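Local coordinates for mandelate racemase/muconate lactonizing protein (Paenibacillus sp., PDB 3V5C) that probably dehydrates galacturonate as a magnesium-dependent lyase of the enolase superfamily, with an active site at the mouth of a TIM-type barrel, at residues W12-I17 against D71-R76; E18-T23 against E372-L377; V45-I50 against N315-Y320; D53-Y58 against L100-Q105; S61-P66 against Y91-E96. The protein carries 1 engineered substitution. All blocks are in the same frame, centred on the assembly; numbering follows the deposited sequence.

Contact 1: W12-I17 against D71-R76; sequences WKVEKI and DVIGRR
Val14 meets the 71-76 loop through backbone and side chain alike. Two backbone hydrogen bonds join them, Val14 N to Arg75 O (2.9 Å) and Gly74 N to Val14 O (2.8 Å), each with an angle of 167° at the hydrogen. Lys13 and Arg76 form a single beta bridge beside this pair. The loop presents these groups through a type II turn, Val72 to Arg75, whose third residue, Gly74, has the positive phi (94°) expected there.

Apolar contacts come from the same turn. Ile73 CD1 reaches Ile17 CG1 at 3.8 Å and Val14 CG1 at 4.0 Å, while Ile17 CD1 touches Val72 CB.

Among the charged groups, Lys13 and Arg76 run side by side; in the conformer given, Lys13 CE lies over the centre of one guanidinium face. Arg76 NH1 bonds to Ser10 O. A water donates to Gly74 O and accepts a weak bond from Lys13 NZ.

The loop after helix 66-70 borders the start of strand 14-30, while Val14 packs on Ile50 of strand 42-52 and Ile17 on Trp383 of strand 383-386.

Contact 2: E18-T23 against E372-L377; sequences EFAKLT and ELVTYL
Leu377 faces the strand from the helix, and its side chain can be followed outward atom by atom. CB lies 3.8 Å from Ala20 CB, the closest pair of side-chain atoms in this contact. CG stands anti to the carbonyl carbon (chi1 -68°), and from it chi2 (176°) extends CD1 away from CA. CD1 comes 3.7 Å from Lys21 O and 3.9 Å from Leu22 CD1, so one methyl group touches both a backbone carbonyl and a leucine tip. The two leucine side chains cross at about a right angle. Leu22 CD1 also lies 4.3 Å from Val374 CG2, one turn earlier on the helix, and Ala20 CB faces both Leu377 and, more distantly, Val374.

The segment axes approach to 7.7 Å at 102°, so helix 371-380 lies across strand 14-30 rather than along it. This is helix-on-sheet packing against the antiparallel sheet of the N-terminal capping domain known from the enolase superfamily, made here by a helix from near the C-terminus of the chain.

No direct hydrogen bond joins the segments. A water accepts from Lys21 N (3.0 Å) and donates to Leu377 O (3.0 Å), bridging the two backbones. The polar end of Lys21 is turned to another strand, where NZ forms a salt bridge with Asp46. Arg49 reaches both segments, pairing with Glu18 through NE and with Thr375 OG1 through NH1.

Contact 3: V45-I50 against N315-Y320; sequences VDIARI and NAYGIY
Val45 and Asn315 bring the backbones nearest, with 5.8 Å between their CA atoms; beyond Ile47 the strand runs clear of the helix. Val45 to Ile50 are extended, whereas Asn315 leads through a turn into helix 317-325. Its OD1 accepts a weak capping bond from Tyr317 N (2.9 Å, 128° at the hydrogen).

Both methyl groups of Val45 face that same OD1, CG1 and CG2 each 3.8 Å from it. CG1 stands anti to the backbone N (chi1 178°) and also meets Tyr317 CB at 3.9 Å. CG2 turns to Ala316, lying 4.2 Å from its CB. Farther along the strand, Ile47 CD1 approaches Tyr317 CD2 at 4.2 Å, oblique to the ring. The ring itself meets Tyr97 edge-to-face, and both Asn315 and Tyr317 touch Ser60 of strand 55-60.

Between the segments a water donates to Asp46 O (2.7 Å) and accepts from Asn315 ND2. The Asn315 amide is therefore used at both ends, its oxygen at the helix start and its nitrogen toward the strand. Since no direct hydrogen bond crosses, the strand of the capping sheet meets the turn leading into the barrel-domain helix, and the helix's first residues, by valine and isoleucine packing plus this single bridging water.

Contact 4: D53-Y58 against L100-Q105; sequences DGQTGY and LDWLGQ
Gln55, in the conformer given, lays its CB and CG beside the pyrrole part of Trp102, each 3.4 Å from NE1, with the amide and indole planes 72° apart. Its CG is anti to the backbone N and the chain then bends at chi2, after which NE2 donates to Thr56 O (2.8 Å) on a lone pair in the carbonyl plane. Gln55 O sits at the indole edge, and NE1 shares its hydrogen weakly between Gln55 O and Ile52 O.

Gly57, without a side chain, lets the strand come within 4.0 Å of Trp102, CA to CA. Such close approach, with the segment axes 6.2 Å apart at 134°, sets helix 92-107 tightly on the last strand of the antiparallel meander formed by strands 14-30, 42-52 and 55-60.

One turn of the helix is tied by Asp101. OD2 accepts Tyr58 N at 2.8 Å, nearly straight at 176° and on the anti side of the carboxylate, while OD1 takes Gln105 NE2 (3.1 Å) and Phe365 N. A water joins Gln55 NE2 to Gln105 OE1.

Contact 5: S61-P66 against Y91-E96; sequences SIHMTP and YRLQLE
Ser61, Ile62 and His63 each make a hydrogen bond to the first turn of helix 92-107. Ser61 OG, anti to the backbone N (chi1 174°), donates to Gln94 O at 2.8 Å, on a lone pair in the carbonyl plane. Ile62 N gives an almost straight bond to Leu93 O (3.1 Å, 177°), coming from above the carbonyl plane. In the reverse direction Gln94 NE2 donates to His63 O at 3.0 Å, again from above that carbonyl plane but within the plane of its own amide. The bend of Gln94 at chi2 (85°) turns its CD toward the loop.

Apolar contacts fill in around these bonds. Ile62 CG1 meets Leu93 CB at 3.8 Å, and Leu93 CD1 comes 3.7 Å from His63 CD2, the two side chains pointing the same way. Met64 CB packs on Gln94 CG (3.6 Å), while its SD reaches Leu95 CD2 at a right-angled crossing.

Past this point Thr65 N-caps helix 66-70 through a bond from Trp68 N to its OG1. The arrangement is that of a connecting loop docked on a helix start: the chain leaving strand 55-60 is held against helix 92-107 within the alpha-plus-beta capping domain characteristic of the enolase superfamily.

In the fold
Contacts 2 and 3 are the buried ones, and both rely on apolar side chains with one bridging water and no direct hydrogen bond. Contacts 1, 4 and 5 are partly buried and add direct hydrogen bonds; contact 1, about 29 Å from the chain centre (centre to centre), also has charged side chains that are partly exposed. Strand 14-30 serves contacts 1 and 2, and helix 92-107 serves contacts 4 and 5. Neighbouring strands of one antiparallel sheet link contacts 2, 3 and 4, by probable backbone hydrogen bonds between Ala20 O and Ile47 N and between Ile50 N and Gly57 O. Contact 3, about 12 Å from the centre, joins that sheet to the barrel domain.

Contact 1: W12-I17 against D71-R76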
# COMPACT_ATOMS: atom_id res chain seq x y z
N TRP A 12 -0.20 8.76 31.45
CA TRP A 12 0.23 9.29 30.15
C TRP A 12 -0.98 9.75 29.35
O TRP A 12 -1.83 8.94 28.98
CB TRP A 12 0.99 8.23 29.36
CG TRP A 12 2.31 7.81 29.96
CD1 TRP A 12 2.94 8.37 31.04
CD2 TRP A 12 3.15 6.73 29.52
NE1 TRP A 12 4.12 7.71 31.29
CE2 TRP A 12 4.27 6.70 30.38
CE3 TRP A 12 3.06 5.79 28.49
CZ2 TRP A 12 5.30 5.76 30.23
CZ3 TRP A 12 4.08 4.86 28.34
CH2 TRP A 12 5.18 4.85 29.21
N LYS A 13 -1.06 11.05 29.10
CA LYS A 13 -2.21 11.63 28.45
C LYS A 13 -1.84 12.31 27.14
O LYS A 13 -0.69 12.74 26.94
CB LYS A 13 -2.87 12.66 29.37
CG LYS A 13 -3.48 12.06 30.64
CD LYS A 13 -4.05 13.15 31.55
CE LYS A 13 -4.92 12.54 32.63
NZ LYS A 13 -5.12 13.46 33.79
N VAL A 14 -2.82 12.41 26.26
CA VAL A 14 -2.68 13.18 25.04
C VAL A 14 -2.62 14.66 25.42
O VAL A 14 -3.55 15.19 26.00
CB VAL A 14 -3.85 12.93 24.08
CG1 VAL A 14 -3.69 13.78 22.82
CG2 VAL A 14 -3.95 11.44 23.74
N GLU A 15 -1.50 15.31 25.12
CA GLU A 15 -1.31 16.71 25.49
C GLU A 15 -1.52 17.66 24.31
O GLU A 15 -2.01 18.78 24.48
CB GLU A 15 0.09 16.91 26.08
CG GLU A 15 0.33 16.04 27.31
CD GLU A 15 1.79 15.96 27.70
OE1 GLU A 15 2.68 16.33 26.90
OE2 GLU A 15 2.04 15.51 28.84
N LYS A 16 -1.19 17.20 23.11
CA LYS A 16 -1.30 18.06 21.95
C LYS A 16 -1.46 17.21 20.69
O LYS A 16 -0.93 16.10 20.63
CB LYS A 16 -0.04 18.93 21.83
CG LYS A 16 -0.16 20.14 20.92
CD LYS A 16 1.15 20.95 20.99
CE LYS A 16 0.99 22.33 20.36
NZ LYS A 16 2.21 23.16 20.53
N ILE A 17 -2.23 17.73 19.74
CA ILE A 17 -2.38 17.13 18.43
C ILE A 17 -2.23 18.25 17.41
O ILE A 17 -2.90 19.27 17.50
CB ILE A 17 -3.76 16.45 18.26
CG1 ILE A 17 -3.90 15.27 19.23
CG2 ILE A 17 -3.94 15.97 16.80
CD1 ILE A 17 -5.34 14.74 19.33
N ASP A 71 -11.46 17.22 21.41
CA ASP A 71 -12.13 16.29 22.32
C ASP A 71 -11.24 15.14 22.79
O ASP A 71 -11.60 14.41 23.71
CB ASP A 71 -13.39 15.73 21.65
CG ASP A 71 -14.36 15.15 22.65
OD1 ASP A 71 -14.71 15.87 23.61
OD2 ASP A 71 -14.75 13.97 22.49
N VAL A 72 -10.08 14.97 22.16
CA VAL A 72 -9.16 13.91 22.55
C VAL A 72 -8.07 14.42 23.49
O VAL A 72 -7.50 13.63 24.25
CB VAL A 72 -8.54 13.24 21.31
CG1 VAL A 72 -7.60 12.12 21.70
CG2 VAL A 72 -9.65 12.70 20.41
N ILE A 73 -7.77 15.71 23.44
CA ILE A 73 -6.77 16.28 24.35
C ILE A 73 -7.19 15.98 25.79
O ILE A 73 -8.36 16.15 26.14
CB ILE A 73 -6.63 17.81 24.19
CG1 ILE A 73 -6.27 18.16 22.73
CG2 ILE A 73 -5.62 18.39 25.21
CD1 ILE A 73 -5.05 17.45 22.18
N GLY A 74 -6.24 15.51 26.60
CA GLY A 74 -6.52 15.20 28.00
C GLY A 74 -6.89 13.75 28.26
O GLY A 74 -6.84 13.29 29.41
N ARG A 75 -7.26 13.02 27.22
CA ARG A 75 -7.55 11.60 27.38
C ARG A 75 -6.29 10.78 27.67
O ARG A 75 -5.20 11.09 27.20
CB ARG A 75 -8.30 11.05 26.16
CG ARG A 75 -9.70 11.66 25.96
CD ARG A 75 -10.46 10.92 24.87
NE ARG A 75 -11.67 11.62 24.42
CZ ARG A 75 -12.91 11.19 24.63
NH1 ARG A 75 -13.12 10.06 25.30
NH2 ARG A 75 -13.94 11.89 24.18
N ARG A 76 -6.45 9.74 28.49
CA ARG A 76 -5.35 8.82 28.78
C ARG A 76 -5.10 7.91 27.58
O ARG A 76 -6.04 7.37 27.00
CB ARG A 76 -5.67 8.00 30.03
CG ARG A 76 -6.07 8.86 31.23
CD ARG A 76 -6.36 8.03 32.47
NE ARG A 76 -6.82 8.88 33.57
CZ ARG A 76 -6.04 9.38 34.53
NH1 ARG A 76 -4.75 9.11 34.56
NH2 ARG A 76 -6.56 10.15 35.47
O HOH W 1 -6.66 15.16 31.53

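Contact 2: E18-T23 against E372-L377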
# COMPACT_ATOMS: atom_id res chain seq x y z
N GLU A 18 -1.32 18.06 16.44
CA GLU A 18 -1.07 19.05 15.41
C GLU A 18 -1.18 18.37 14.06
O GLU A 18 -0.90 17.18 13.94
CB GLU A 18 0.31 19.64 15.58
CG GLU A 18 0.51 20.30 16.93
CD GLU A 18 1.98 20.57 17.21
OE1 GLU A 18 2.66 19.66 17.74
OE2 GLU A 18 2.44 21.68 16.90
N PHE A 19 -1.58 19.14 13.05
CA PHE A 19 -1.86 18.59 11.73
C PHE A 19 -1.26 19.46 10.65
O PHE A 19 -1.34 20.69 10.71
CB PHE A 19 -3.38 18.52 11.53
CG PHE A 19 -3.78 18.00 10.18
CD1 PHE A 19 -3.99 18.87 9.12
CD2 PHE A 19 -3.92 16.64 9.97
CE1 PHE A 19 -4.36 18.37 7.87
CE2 PHE A 19 -4.29 16.14 8.72
CZ PHE A 19 -4.50 17.01 7.68
N ALA A 20 -0.71 18.82 9.63
CA ALA A 20 -0.17 19.54 8.49
C ALA A 20 -0.16 18.67 7.26
O ALA A 20 -0.13 17.44 7.36
CB ALA A 20 1.24 20.02 8.79
N LYS A 21 -0.16 19.30 6.09
CA LYS A 21 -0.07 18.58 4.82
C LYS A 21 1.32 18.78 4.26
O LYS A 21 1.75 19.92 4.07
CB LYS A 21 -1.14 19.08 3.84
CG LYS A 21 -1.03 18.54 2.42
CD LYS A 21 -2.03 19.21 1.48
CE LYS A 21 -3.47 19.04 1.97
NZ LYS A 21 -3.95 17.63 1.84
N LEU A 22 2.05 17.68 4.07
CA LEU A 22 3.38 17.68 3.48
C LEU A 22 3.29 17.43 1.97
O LEU A 22 2.36 16.77 1.52
CB LEU A 22 4.26 16.59 4.12
CG LEU A 22 5.01 16.94 5.40
CD1 LEU A 22 4.13 17.61 6.42
CD2 LEU A 22 5.68 15.69 5.97
N THR A 23 4.24 17.97 1.22
CA THR A 23 4.21 17.88 -0.23
C THR A 23 5.54 17.38 -0.76
O THR A 23 6.59 17.63 -0.17
CB THR A 23 3.91 19.25 -0.85
OG1 THR A 23 4.92 20.18 -0.45
CG2 THR A 23 2.54 19.76 -0.40
N GLU A 372 10.91 21.46 12.38
CA GLU A 372 10.73 22.89 12.12
C GLU A 372 9.88 23.14 10.88
O GLU A 372 9.09 24.07 10.83
CB GLU A 372 12.08 23.60 11.96
CG GLU A 372 12.85 23.75 13.25
CD GLU A 372 13.35 22.44 13.79
OE1 GLU A 372 13.72 21.55 12.99
OE2 GLU A 372 13.36 22.29 15.03
N LEU A 373 10.06 22.29 9.88
CA LEU A 373 9.27 22.43 8.67
C LEU A 373 7.82 22.07 8.96
O LEU A 373 6.89 22.75 8.51
CB LEU A 373 9.82 21.56 7.56
CG LEU A 373 9.00 21.62 6.27
CD1 LEU A 373 8.96 23.02 5.66
CD2 LEU A 373 9.50 20.61 5.24
N VAL A 374 7.61 20.99 9.70
CA VAL A 374 6.25 20.61 10.04
C VAL A 374 5.58 21.71 10.85
O VAL A 374 4.43 22.04 10.62
CB VAL A 374 6.23 19.27 10.76
CG1 VAL A 374 4.83 18.96 11.23
CG2 VAL A 374 6.75 18.20 9.82
N THR A 375 6.32 22.28 11.80
CA THR A 375 5.77 23.38 12.60
C THR A 375 5.34 24.56 11.71
O THR A 375 4.25 25.11 11.88
CB THR A 375 6.76 23.84 13.66
OG1 THR A 375 6.89 22.81 14.64
CG2 THR A 375 6.26 25.10 14.35
N TYR A 376 6.18 24.92 10.75
CA TYR A 376 5.83 25.96 9.80
C TYR A 376 4.54 25.64 9.04
O TYR A 376 3.67 26.50 8.89
CB TYR A 376 6.98 26.19 8.81
CG TYR A 376 6.60 27.11 7.67
CD1 TYR A 376 6.54 28.48 7.85
CD2 TYR A 376 6.28 26.60 6.41
CE1 TYR A 376 6.19 29.34 6.81
CE2 TYR A 376 5.95 27.45 5.36
CZ TYR A 376 5.90 28.82 5.57
OH TYR A 376 5.56 29.67 4.54
N LEU A 377 4.43 24.41 8.55
CA LEU A 377 3.25 23.99 7.80
C LEU A 377 1.98 23.94 8.67
O LEU A 377 0.89 24.27 8.20
CB LEU A 377 3.50 22.63 7.16
CG LEU A 377 4.55 22.70 6.04
CD1 LEU A 377 4.86 21.32 5.47
CD2 LEU A 377 4.11 23.65 4.93
O HOH W 2 -0.45 22.25 6.42

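Contact 3: V45-I50 against N315-Y320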
# COMPACT_ATOMS: atom_id res chain seq x y z
N VAL A 45 1.12 14.18 1.60
CA VAL A 45 0.83 13.31 2.74
C VAL A 45 0.28 14.15 3.89
O VAL A 45 0.96 15.07 4.40
CB VAL A 45 2.09 12.57 3.24
CG1 VAL A 45 1.75 11.71 4.48
CG2 VAL A 45 2.70 11.71 2.13
N ASP A 46 -0.94 13.86 4.31
CA ASP A 46 -1.47 14.50 5.51
C ASP A 46 -0.88 13.83 6.76
O ASP A 46 -0.91 12.60 6.91
CB ASP A 46 -3.00 14.42 5.54
CG ASP A 46 -3.67 15.32 4.52
OD1 ASP A 46 -2.97 16.10 3.83
OD2 ASP A 46 -4.92 15.25 4.43
N ILE A 47 -0.32 14.64 7.65
CA ILE A 47 0.41 14.12 8.80
C ILE A 47 -0.12 14.75 10.07
O ILE A 47 -0.51 15.92 10.08
CB ILE A 47 1.91 14.46 8.65
CG1 ILE A 47 2.54 13.62 7.53
CG2 ILE A 47 2.67 14.29 9.97
CD1 ILE A 47 2.65 12.16 7.85
N ALA A 48 -0.17 13.97 11.14
CA ALA A 48 -0.38 14.53 12.47
C ALA A 48 0.83 14.26 13.34
O ALA A 48 1.50 13.23 13.21
CB ALA A 48 -1.64 13.96 13.12
N ARG A 49 1.09 15.18 14.26
CA ARG A 49 2.10 15.04 15.27
C ARG A 49 1.35 15.02 16.61
O ARG A 49 0.62 15.95 16.94
CB ARG A 49 3.05 16.24 15.21
CG ARG A 49 4.12 16.30 16.29
CD ARG A 49 5.22 17.31 15.89
NE ARG A 49 4.80 18.71 16.03
CZ ARG A 49 5.44 19.74 15.48
NH1 ARG A 49 5.01 20.98 15.68
NH2 ARG A 49 6.51 19.54 14.71
N ILE A 50 1.49 13.93 17.37
CA ILE A 50 0.83 13.84 18.67
C ILE A 50 1.87 13.96 19.77
O ILE A 50 2.99 13.46 19.64
CB ILE A 50 0.01 12.52 18.80
CG1 ILE A 50 -0.94 12.55 20.01
CG2 ILE A 50 0.93 11.28 18.84
CD1 ILE A 50 -1.96 11.41 20.01
N ASN A 315 -0.27 7.88 -1.43
CA ASN A 315 0.22 8.25 -0.10
C ASN A 315 1.54 7.57 0.20
O ASN A 315 1.60 6.36 0.49
CB ASN A 315 -0.84 7.92 0.96
CG ASN A 315 -0.49 8.48 2.31
OD1 ASN A 315 0.69 8.54 2.70
ND2 ASN A 315 -1.52 8.90 3.06
N ALA A 316 2.63 8.34 0.12
CA ALA A 316 3.96 7.79 0.29
C ALA A 316 4.12 7.14 1.66
O ALA A 316 4.81 6.13 1.78
CB ALA A 316 5.03 8.86 0.08
N TYR A 317 3.46 7.71 2.66
CA TYR A 317 3.65 7.20 4.02
C TYR A 317 3.23 5.74 4.13
O TYR A 317 3.81 4.97 4.89
CB TYR A 317 2.85 8.05 5.01
CG TYR A 317 3.09 7.68 6.46
CD1 TYR A 317 2.30 6.73 7.09
CD2 TYR A 317 4.12 8.27 7.17
CE1 TYR A 317 2.51 6.39 8.41
CE2 TYR A 317 4.36 7.94 8.52
CZ TYR A 317 3.54 7.00 9.12
OH TYR A 317 3.75 6.65 10.43
N GLY A 318 2.21 5.36 3.37
CA GLY A 318 1.69 4.00 3.42
C GLY A 318 2.68 2.93 3.02
O GLY A 318 2.53 1.77 3.41
N ILE A 319 3.68 3.29 2.22
CA ILE A 319 4.71 2.34 1.85
C ILE A 319 5.43 1.80 3.08
O ILE A 319 5.61 0.58 3.23
CB ILE A 319 5.72 3.03 0.91
CG1 ILE A 319 5.00 3.45 -0.37
CG2 ILE A 319 6.92 2.11 0.64
CD1 ILE A 319 5.89 4.34 -1.27
N TYR A 320 5.84 2.72 3.95
CA TYR A 320 6.65 2.39 5.11
C TYR A 320 5.79 1.66 6.15
O TYR A 320 6.22 0.67 6.75
CB TYR A 320 7.34 3.67 5.64
CG TYR A 320 7.96 4.37 4.44
CD1 TYR A 320 9.12 3.86 3.86
CD2 TYR A 320 7.34 5.45 3.83
CE1 TYR A 320 9.66 4.44 2.72
CE2 TYR A 320 7.88 6.04 2.70
CZ TYR A 320 9.04 5.53 2.14
OH TYR A 320 9.59 6.09 0.99
O HOH W 3 -2.01 10.63 5.37

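Contact 4: D53-Y58 against L100-Q105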
# COMPACT_ATOMS: atom_id res chain seq x y z
N ASP A 53 2.75 12.67 27.17
CA ASP A 53 3.77 12.66 28.22
C ASP A 53 5.09 13.27 27.73
O ASP A 53 6.16 12.68 27.92
CB ASP A 53 4.01 11.22 28.71
CG ASP A 53 4.86 11.17 29.96
OD1 ASP A 53 4.66 12.04 30.83
OD2 ASP A 53 5.72 10.27 30.08
N GLY A 54 5.01 14.43 27.09
CA GLY A 54 6.20 15.18 26.70
C GLY A 54 7.05 14.64 25.57
O GLY A 54 8.17 15.11 25.34
N GLN A 55 6.53 13.64 24.86
CA GLN A 55 7.22 13.04 23.72
C GLN A 55 6.32 13.12 22.50
O GLN A 55 5.10 13.06 22.63
CB GLN A 55 7.57 11.58 24.03
CG GLN A 55 7.84 10.68 22.82
CD GLN A 55 9.25 10.83 22.27
OE1 GLN A 55 10.24 10.70 22.99
NE2 GLN A 55 9.34 11.11 20.97
N THR A 56 6.91 13.27 21.32
CA THR A 56 6.13 13.31 20.07
C THR A 56 6.16 12.02 19.24
O THR A 56 7.13 11.26 19.25
CB THR A 56 6.60 14.45 19.13
OG1 THR A 56 7.99 14.26 18.81
CG2 THR A 56 6.39 15.82 19.76
N GLY A 57 5.07 11.78 18.53
CA GLY A 57 5.05 10.75 17.51
C GLY A 57 4.40 11.35 16.28
O GLY A 57 3.55 12.23 16.40
N TYR A 58 4.81 10.88 15.10
CA TYR A 58 4.35 11.40 13.83
C TYR A 58 3.69 10.29 13.00
O TYR A 58 4.13 9.14 13.03
CB TYR A 58 5.56 11.87 13.02
CG TYR A 58 6.13 13.23 13.36
CD1 TYR A 58 5.73 14.37 12.65
CD2 TYR A 58 7.13 13.38 14.32
CE1 TYR A 58 6.26 15.61 12.91
CE2 TYR A 58 7.67 14.65 14.60
CZ TYR A 58 7.23 15.75 13.89
OH TYR A 58 7.75 17.00 14.13
N LEU A 100 1.15 4.79 17.12
CA LEU A 100 2.10 3.70 16.98
C LEU A 100 3.53 4.23 16.93
O LEU A 100 4.45 3.63 17.50
CB LEU A 100 1.76 2.83 15.76
CG LEU A 100 0.54 1.94 15.94
CD1 LEU A 100 0.10 1.39 14.59
CD2 LEU A 100 0.85 0.79 16.89
N ASP A 101 3.75 5.34 16.23
CA ASP A 101 5.08 5.92 16.17
C ASP A 101 5.50 6.34 17.57
O ASP A 101 6.63 6.13 17.98
CB ASP A 101 5.10 7.14 15.25
CG ASP A 101 6.51 7.66 15.01
OD1 ASP A 101 7.39 6.84 14.70
OD2 ASP A 101 6.74 8.87 15.14
N TRP A 102 4.55 6.93 18.30
CA TRP A 102 4.82 7.42 19.66
C TRP A 102 5.27 6.26 20.53
O TRP A 102 6.28 6.37 21.23
CB TRP A 102 3.59 8.12 20.26
CG TRP A 102 3.92 8.72 21.61
CD1 TRP A 102 4.30 10.00 21.84
CD2 TRP A 102 3.90 8.06 22.87
NE1 TRP A 102 4.53 10.18 23.20
CE2 TRP A 102 4.29 9.00 23.85
CE3 TRP A 102 3.59 6.75 23.28
CZ2 TRP A 102 4.36 8.68 25.21
CZ3 TRP A 102 3.67 6.43 24.64
CH2 TRP A 102 4.06 7.40 25.58
N LEU A 103 4.51 5.16 20.50
CA LEU A 103 4.84 3.98 21.31
C LEU A 103 6.24 3.47 20.96
O LEU A 103 7.02 3.11 21.85
CB LEU A 103 3.79 2.86 21.15
CG LEU A 103 2.42 3.06 21.81
CD1 LEU A 103 1.42 2.01 21.31
CD2 LEU A 103 2.54 3.01 23.34
N GLY A 104 6.56 3.46 19.67
CA GLY A 104 7.89 3.10 19.23
C GLY A 104 8.96 4.03 19.78
O GLY A 104 10.00 3.57 20.27
N GLN A 105 8.71 5.34 19.75
CA GLN A 105 9.68 6.30 20.29
C GLN A 105 9.88 6.08 21.80
O GLN A 105 11.02 6.05 22.27
CB GLN A 105 9.28 7.75 20.03
CG GLN A 105 9.02 8.09 18.55
CD GLN A 105 10.21 7.83 17.64
OE1 GLN A 105 11.37 8.06 18.01
NE2 GLN A 105 9.93 7.34 16.45
O HOH W 4 11.77 10.65 19.47

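Contact 5: S61-P66 against Y91-E96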
# COMPACT_ATOMS: atom_id res chain seq x y z
N SER A 61 -2.52 10.86 8.99
CA SER A 61 -3.78 11.12 9.70
C SER A 61 -4.81 11.53 8.67
O SER A 61 -4.55 12.45 7.88
CB SER A 61 -3.59 12.22 10.74
OG SER A 61 -4.84 12.57 11.32
N ILE A 62 -5.97 10.87 8.66
CA ILE A 62 -7.07 11.29 7.80
C ILE A 62 -8.35 11.41 8.61
O ILE A 62 -8.47 10.83 9.70
CB ILE A 62 -7.26 10.36 6.59
CG1 ILE A 62 -7.71 8.96 7.03
CG2 ILE A 62 -5.96 10.30 5.75
CD1 ILE A 62 -8.25 8.09 5.88
N HIS A 63 -9.30 12.17 8.08
CA HIS A 63 -10.62 12.33 8.70
C HIS A 63 -10.54 12.95 10.09
O HIS A 63 -11.33 12.61 10.97
CB HIS A 63 -11.31 10.97 8.80
CG HIS A 63 -11.67 10.38 7.48
ND1 HIS A 63 -11.16 10.84 6.28
CD2 HIS A 63 -12.50 9.35 7.16
CE1 HIS A 63 -11.65 10.13 5.29
NE2 HIS A 63 -12.47 9.22 5.79
N MET A 64 -9.56 13.82 10.32
CA MET A 64 -9.46 14.49 11.62
C MET A 64 -9.63 15.99 11.46
O MET A 64 -8.92 16.61 10.68
CB MET A 64 -8.10 14.21 12.28
CG MET A 64 -7.96 14.84 13.65
SD MET A 64 -6.59 14.18 14.61
CE MET A 64 -5.17 14.71 13.64
N THR A 65 -10.56 16.57 12.22
CA THR A 65 -10.71 18.02 12.27
C THR A 65 -10.15 18.54 13.59
O THR A 65 -9.97 17.77 14.53
CB THR A 65 -12.18 18.43 12.18
OG1 THR A 65 -12.89 17.87 13.29
CG2 THR A 65 -12.78 17.90 10.88
N PRO A 66 -9.89 19.85 13.68
CA PRO A 66 -9.46 20.38 14.98
C PRO A 66 -10.50 20.10 16.06
O PRO A 66 -10.13 19.85 17.21
CB PRO A 66 -9.39 21.89 14.73
CG PRO A 66 -9.12 22.01 13.28
CD PRO A 66 -9.82 20.87 12.61
N TYR A 91 -10.60 5.96 16.80
CA TYR A 91 -9.34 6.70 16.77
C TYR A 91 -8.40 6.29 15.64
O TYR A 91 -7.33 6.89 15.45
CB TYR A 91 -8.57 6.53 18.09
CG TYR A 91 -9.32 6.96 19.33
CD1 TYR A 91 -9.50 8.31 19.62
CD2 TYR A 91 -9.82 6.02 20.21
CE1 TYR A 91 -10.18 8.70 20.76
CE2 TYR A 91 -10.51 6.41 21.35
CZ TYR A 91 -10.68 7.76 21.61
OH TYR A 91 -11.37 8.16 22.75
N ARG A 92 -8.78 5.25 14.91
CA ARG A 92 -7.83 4.60 14.00
C ARG A 92 -7.35 5.48 12.86
O ARG A 92 -6.15 5.73 12.73
CB ARG A 92 -8.43 3.31 13.45
CG ARG A 92 -8.58 2.25 14.51
CD ARG A 92 -9.24 0.98 13.99
NE ARG A 92 -9.34 0.01 15.07
CZ ARG A 92 -9.65 -1.27 14.90
NH1 ARG A 92 -9.92 -1.74 13.68
NH2 ARG A 92 -9.70 -2.08 15.96
N LEU A 93 -8.27 5.96 12.02
CA LEU A 93 -7.87 6.72 10.84
C LEU A 93 -7.14 8.01 11.23
O LEU A 93 -6.22 8.45 10.53
CB LEU A 93 -9.08 7.05 9.97
CG LEU A 93 -9.93 5.86 9.52
CD1 LEU A 93 -11.17 6.35 8.77
CD2 LEU A 93 -9.08 4.87 8.69
N GLN A 94 -7.55 8.61 12.34
CA GLN A 94 -7.04 9.90 12.76
C GLN A 94 -5.70 9.79 13.46
O GLN A 94 -4.82 10.63 13.28
CB GLN A 94 -8.04 10.55 13.72
CG GLN A 94 -9.38 10.91 13.10
CD GLN A 94 -10.37 9.75 13.07
OE1 GLN A 94 -10.10 8.65 13.58
NE2 GLN A 94 -11.53 10.00 12.47
N LEU A 95 -5.52 8.74 14.27
CA LEU A 95 -4.38 8.72 15.17
C LEU A 95 -3.56 7.43 15.28
O LEU A 95 -2.56 7.41 16.00
CB LEU A 95 -4.83 9.14 16.59
CG LEU A 95 -5.31 10.57 16.81
CD1 LEU A 95 -5.78 10.71 18.28
CD2 LEU A 95 -4.21 11.56 16.47
N GLU A 96 -3.94 6.37 14.59
CA GLU A 96 -3.22 5.11 14.80
C GLU A 96 -1.75 5.26 14.46
O GLU A 96 -0.88 4.71 15.13
CB GLU A 96 -3.81 3.94 14.01
CG GLU A 96 -3.71 4.04 12.50
CD GLU A 96 -4.45 2.91 11.81
OE1 GLU A 96 -4.64 3.01 10.60
OE2 GLU A 96 -4.83 1.94 12.50